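Local structure of congerin II (Conger myriaster, 1IS3) at residues I41-D46 with H95-Q100. The protein binds beta-galactosides such as lactose as a homodimeric galectin, although its physiological role is not yet known. Sequence-based numbering, arbitrary orientation.
With GAL (beta-D-galactopyranose), chain B.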
# COMPACT_ATOMS: atom_id res chain seq x y z
N ILE A 41 -0.16 -17.37 -3.69
CA ILE A 41 -1.31 -16.54 -3.31
C ILE A 41 -2.19 -17.38 -2.41
O ILE A 41 -2.67 -18.46 -2.81
CB ILE A 41 -2.12 -16.07 -4.59
CG1 ILE A 41 -1.23 -15.24 -5.52
CG2 ILE A 41 -3.31 -15.22 -4.17
CD1 ILE A 41 -1.86 -15.01 -6.91
N ALA A 42 -2.39 -16.91 -1.19
CA ALA A 42 -3.22 -17.63 -0.24
C ALA A 42 -4.74 -17.40 -0.49
O ALA A 42 -5.58 -18.29 -0.27
CB ALA A 42 -2.89 -17.18 1.19
N MET A 43 -5.11 -16.22 -0.98
CA MET A 43 -6.50 -15.95 -1.27
C MET A 43 -6.53 -15.13 -2.57
O MET A 43 -6.05 -13.99 -2.58
CB MET A 43 -7.11 -15.17 -0.11
CG MET A 43 -8.65 -15.11 -0.06
SD MET A 43 -9.37 -14.17 -1.40
CE MET A 43 -8.86 -12.52 -1.00
N HIS A 44 -6.97 -15.76 -3.66
CA HIS A 44 -7.22 -15.12 -4.94
C HIS A 44 -8.74 -14.93 -5.05
O HIS A 44 -9.44 -15.93 -4.95
CB HIS A 44 -6.70 -16.03 -6.06
CG HIS A 44 -7.12 -15.66 -7.50
ND1 HIS A 44 -6.65 -14.68 -8.27
CD2 HIS A 44 -8.01 -16.37 -8.30
CE1 HIS A 44 -7.18 -14.74 -9.47
NE2 HIS A 44 -8.00 -15.77 -9.48
N MET A 45 -9.30 -13.73 -5.26
CA MET A 45 -10.73 -13.53 -5.39
C MET A 45 -10.92 -12.91 -6.78
O MET A 45 -10.59 -11.73 -7.02
CB MET A 45 -11.13 -12.60 -4.29
CG MET A 45 -12.59 -12.28 -4.38
SD MET A 45 -12.97 -11.04 -3.10
CE MET A 45 -14.65 -11.50 -3.00
N ASP A 46 -11.40 -13.69 -7.73
CA ASP A 46 -11.54 -13.23 -9.09
C ASP A 46 -12.99 -12.83 -9.34
O ASP A 46 -13.93 -13.53 -8.94
CB ASP A 46 -11.08 -14.36 -10.00
CG ASP A 46 -10.77 -13.91 -11.41
OD1 ASP A 46 -10.39 -12.77 -11.62
OD2 ASP A 46 -10.89 -14.72 -12.32
N HIS A 95 -7.79 -19.99 10.37
CA HIS A 95 -8.64 -20.93 9.65
C HIS A 95 -9.45 -20.39 8.49
O HIS A 95 -9.77 -21.16 7.57
CB HIS A 95 -9.63 -21.58 10.60
CG HIS A 95 -8.88 -22.47 11.57
ND1 HIS A 95 -8.66 -22.27 12.87
CD2 HIS A 95 -8.21 -23.60 11.18
CE1 HIS A 95 -7.86 -23.25 13.27
NE2 HIS A 95 -7.60 -24.04 12.24
N THR A 96 -9.74 -19.08 8.49
CA THR A 96 -10.73 -18.53 7.58
C THR A 96 -10.39 -17.12 7.13
O THR A 96 -10.04 -16.32 8.02
CB THR A 96 -12.14 -18.47 8.28
OG1 THR A 96 -12.38 -19.75 8.83
CG2 THR A 96 -13.25 -18.02 7.35
N PHE A 97 -10.54 -16.81 5.84
CA PHE A 97 -10.59 -15.43 5.34
C PHE A 97 -12.05 -14.97 5.35
O PHE A 97 -12.93 -15.67 4.85
CB PHE A 97 -10.10 -15.24 3.91
CG PHE A 97 -8.58 -15.41 3.80
CD1 PHE A 97 -7.77 -14.28 3.89
CD2 PHE A 97 -8.03 -16.66 3.57
CE1 PHE A 97 -6.39 -14.40 3.76
CE2 PHE A 97 -6.64 -16.79 3.44
CZ PHE A 97 -5.84 -15.66 3.53
N TYR A 98 -12.28 -13.80 5.92
CA TYR A 98 -13.61 -13.20 6.01
C TYR A 98 -13.62 -11.98 5.08
O TYR A 98 -12.87 -11.01 5.33
CB TYR A 98 -13.88 -12.77 7.45
CG TYR A 98 -14.03 -13.94 8.39
CD1 TYR A 98 -12.98 -14.28 9.24
CD2 TYR A 98 -15.24 -14.64 8.42
CE1 TYR A 98 -13.12 -15.34 10.15
CE2 TYR A 98 -15.39 -15.70 9.33
CZ TYR A 98 -14.33 -16.02 10.19
OH TYR A 98 -14.47 -17.02 11.12
N ILE A 99 -14.44 -12.05 4.04
CA ILE A 99 -14.50 -11.01 3.03
C ILE A 99 -15.88 -10.35 3.10
O ILE A 99 -16.89 -11.07 3.16
CB ILE A 99 -14.26 -11.65 1.63
CG1 ILE A 99 -12.92 -12.36 1.53
CG2 ILE A 99 -14.25 -10.54 0.59
CD1 ILE A 99 -13.03 -13.64 0.71
N GLN A 100 -15.94 -9.02 3.07
CA GLN A 100 -17.21 -8.32 3.05
C GLN A 100 -17.25 -7.49 1.79
O GLN A 100 -16.30 -6.78 1.46
CB GLN A 100 -17.36 -7.46 4.27
CG GLN A 100 -18.77 -6.84 4.26
CD GLN A 100 -19.38 -6.65 5.65
OE1 GLN A 100 -20.60 -6.69 5.84
NE2 GLN A 100 -18.58 -6.47 6.72
C1 GAL B . -8.42 -20.14 -13.75
C2 GAL B . -7.82 -18.82 -14.19
C3 GAL B . -6.82 -18.31 -13.16
C4 GAL B . -7.48 -18.25 -11.78
C5 GAL B . -8.06 -19.62 -11.45
C6 GAL B . -8.76 -19.65 -10.12
O2 GAL B . -7.15 -18.99 -15.43
O3 GAL B . -6.37 -17.01 -13.53
O4 GAL B . -8.51 -17.27 -11.75
O5 GAL B . -9.02 -20.01 -12.45
O6 GAL B . -9.21 -20.96 -9.82
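A42 meets F97 at the tip of the ring: its CB lies 4.1 Å from F97 CZ, approaching obliquely. A42 and M43 both face V34 of the neighbouring strand, which meets the definition of a classic beta bulge. Because of this irregularity two consecutive residues direct their CB atoms toward strand 96-100.

M43 makes the main aromatic contact. Its CB stands 3.8 Å from the centroid of the F97 ring and 7° off the ring normal, a CH-pi contact over the centre of the face, while M43 CG lies 3.9 Å from F97 CG. With CG anti to the backbone N (chi1 -165°), the M43 chain then bends at chi2 and chi3. The bends turn SD away from the ring, toward I99 CD1, where the approach is looser (4.3 Å).

H44 points to the other side of the sheet and takes no part in the packing. Its NE2 is hydrogen-bonded to galactose O4 at 2.8 Å, near the imidazole plane; ND1 is held by N33 OD1, a grip at both nitrogens that would restrain the ring's rotation.

M45 returns to the interior. Extended beyond CG, it runs alongside I99 in the opposite sense, its terminal CE 3.7 Å from I99 CG2. V107 touches both side chains.

D46 again faces the sugar side: its OD2, 3.5 Å from galactose O4, forms salt bridges with R29 and R48, both hydrogen-bonded to galactose, and thus probably orients them.

The axes of strand segments 43-46 and 96-100 are 10.2 Å apart at closest approach and inclined by 31°, with purely apolar contacts between them: the geometry of two face-packed sheets. This is the galectin beta-sandwich, in which residues 43-46 of strand 40-48 alternate core and galactose-site side chains.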